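MW1564 protein (Staphylococcus aureus, PDB 3NTV) is a putative caffeoyl-CoA O-methyltransferase with a Rossmann-type fold, probably transferring a methyl group from S-adenosylmethionine to a hydroxyl of its substrate. Local coordinates at residues Y110-L115 with I126-A131. Residues are numbered along the deposited sequence; the frame is centred on the assembly and turned at random. Where two conformers were deposited one is given.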
loop_
_atom_site.group_PDB
_atom_site.type_symbol
_atom_site.label_atom_id
_atom_site.label_comp_id
_atom_site.label_asym_id
_atom_site.label_seq_id
_atom_site.Cartn_x
_atom_site.Cartn_y
_atom_site.Cartn_z
ATOM N N TYR A 110 -28.603 -0.232 8.951
ATOM C CA TYR A 110 -27.431 -0.625 9.759
ATOM C C TYR A 110 -26.463 0.564 9.854
ATOM O O TYR A 110 -25.998 0.898 10.952
ATOM C CB TYR A 110 -26.665 -1.782 9.092
ATOM C CG TYR A 110 -27.295 -3.162 9.141
ATOM C CD1 TYR A 110 -28.281 -3.472 10.077
ATOM C CD2 TYR A 110 -26.839 -4.185 8.314
ATOM C CE1 TYR A 110 -28.835 -4.753 10.149
ATOM C CE2 TYR A 110 -27.364 -5.475 8.396
ATOM C CZ TYR A 110 -28.363 -5.754 9.313
ATOM O OH TYR A 110 -28.886 -7.023 9.379
ATOM N N ALA A 111 -26.131 1.174 8.687
ATOM C CA ALA A 111 -25.214 2.316 8.650
ATOM C C ALA A 111 -25.756 3.497 9.476
ATOM O O ALA A 111 -25.013 4.037 10.300
ATOM C CB ALA A 111 -24.926 2.726 7.216
ATOM N N LYS A 112 -27.055 3.857 9.286
ATOM C CA LYS A 112 -27.710 4.946 10.009
ATOM C C LYS A 112 -27.628 4.734 11.524
ATOM O O LYS A 112 -27.239 5.650 12.247
ATOM C CB LYS A 112 -29.175 5.089 9.559
ATOM C CG LYS A 112 -29.581 6.521 9.292
ATOM C CD LYS A 112 -29.841 6.801 7.821
ATOM C CE LYS A 112 -30.422 8.182 7.648
ATOM N NZ LYS A 112 -29.369 9.229 7.507
ATOM N N GLN A 113 -27.970 3.510 11.998
ATOM C CA GLN A 113 -27.919 3.205 13.431
ATOM C C GLN A 113 -26.496 3.325 13.972
ATOM O O GLN A 113 -26.296 3.901 15.041
ATOM C CB GLN A 113 -28.515 1.825 13.750
ATOM C CG GLN A 113 -28.687 1.563 15.265
ATOM C CD GLN A 113 -29.368 2.686 16.033
ATOM O OE1 GLN A 113 -28.720 3.485 16.733
ATOM N NE2 GLN A 113 -30.689 2.772 15.924
ATOM N N ASN A 114 -25.508 2.809 13.225
ATOM C CA ASN A 114 -24.104 2.895 13.646
ATOM C C ASN A 114 -23.602 4.338 13.767
ATOM O O ASN A 114 -22.942 4.671 14.755
ATOM C CB ASN A 114 -23.226 2.047 12.734
ATOM C CG ASN A 114 -23.333 0.573 13.052
ATOM O OD1 ASN A 114 -23.649 0.177 14.187
ATOM N ND2 ASN A 114 -23.047 -0.275 12.065
ATOM N N LEU A 115 -23.951 5.210 12.789
ATOM C CA LEU A 115 -23.533 6.612 12.841
ATOM C C LEU A 115 -24.101 7.295 14.090
ATOM O O LEU A 115 -23.399 8.083 14.723
ATOM C CB LEU A 115 -23.960 7.375 11.582
ATOM C CG LEU A 115 -23.327 6.959 10.241
ATOM C CD1 LEU A 115 -23.830 7.876 9.148
ATOM C CD2 LEU A 115 -21.818 7.023 10.290
ATOM N N ILE A 126 -25.086 9.776 4.470
ATOM C CA ILE A 126 -25.528 8.603 3.717
ATOM C C ILE A 126 -26.465 9.105 2.643
ATOM O O ILE A 126 -27.470 9.750 2.956
ATOM C CB ILE A 126 -26.225 7.536 4.622
ATOM C CG1 ILE A 126 -25.258 7.010 5.696
ATOM C CG2 ILE A 126 -26.808 6.362 3.753
ATOM C CD1 ILE A 126 -25.937 6.242 6.821
ATOM N N ILE A 127 -26.147 8.799 1.382
ATOM C CA ILE A 127 -26.979 9.180 0.247
ATOM C C ILE A 127 -27.715 7.889 -0.136
ATOM O O ILE A 127 -27.091 6.908 -0.528
ATOM C CB ILE A 127 -26.127 9.774 -0.924
ATOM C CG1 ILE A 127 -25.308 11.010 -0.480
ATOM C CG2 ILE A 127 -27.011 10.098 -2.161
ATOM C CD1 ILE A 127 -26.130 12.270 -0.039
ATOM N N GLU A 128 -29.034 7.886 -0.019
ATOM C CA GLU A 128 -29.813 6.680 -0.290
ATOM C C GLU A 128 -30.265 6.576 -1.734
ATOM O O GLU A 128 -30.944 7.464 -2.236
ATOM C CB GLU A 128 -31.031 6.652 0.632
ATOM C CG GLU A 128 -30.652 6.692 2.102
ATOM C CD GLU A 128 -31.844 6.770 3.026
ATOM O OE1 GLU A 128 -32.867 6.104 2.745
ATOM O OE2 GLU A 128 -31.726 7.444 4.071
ATOM N N GLY A 129 -29.879 5.504 -2.395
ATOM C CA GLY A 129 -30.286 5.299 -3.773
ATOM C C GLY A 129 -29.246 4.623 -4.629
ATOM O O GLY A 129 -28.132 4.322 -4.180
ATOM N N ASN A 130 -29.620 4.387 -5.882
ATOM C CA ASN A 130 -28.762 3.746 -6.855
ATOM C C ASN A 130 -27.650 4.716 -7.298
ATOM O O ASN A 130 -27.933 5.855 -7.668
ATOM C CB ASN A 130 -29.613 3.318 -8.033
ATOM C CG ASN A 130 -28.872 2.439 -8.967
ATOM O OD1 ASN A 130 -27.902 2.850 -9.599
ATOM N ND2 ASN A 130 -29.300 1.208 -9.046
ATOM N N ALA A 131 -26.383 4.264 -7.235
ATOM C CA ALA A 131 -25.236 5.109 -7.566
ATOM C C ALA A 131 -25.172 5.587 -9.004
ATOM O O ALA A 131 -24.436 6.520 -9.304
ATOM C CB ALA A 131 -23.930 4.447 -7.142
HETATM O O HOH W 1 -29.703 9.288 4.603
#
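The helical residues 110-115 and strand residues 126-128 run nearly antiparallel, at 157° with their axes 10.4 Å apart, and the CA atoms of K112 and I126 are the nearest pair. This places helix 105-117 over the edge strand 124-128 in a beta-alpha-beta unit that starts at strand 97-102, as expected of a Rossmann-type methyltransferase. I126 bridges the gap through its CD1: CG1 lies anti to the carbonyl carbon (chi1 -61°), and chi2 of 165° extends the branch to the helix. There I126 CD1 meets L115 CD1 at 3.5 Å. The same methyl lies 3.7 Å from A111 CB and also touches the backbone N of K112, so it sits against A111, its neighbour's amide, and L115 one turn on. L115 also touches M87 of helix 84-90, extending the apolar patch. K112, kinked at its second and fourth torsions, passes its CD beside I126 CD1 and runs roughly perpendicular to E128. One water donates to E128 OE2 and I126 O (both 2.8 Å). In the modelled conformer, one of two, K112 NZ tentatively donates to this water, 4.5 Å from E128 OE2. Dispersion thus joins helix to strand on the buried side, while on the solvent side the opposite charges probably attract over a distance too long for an ion pair.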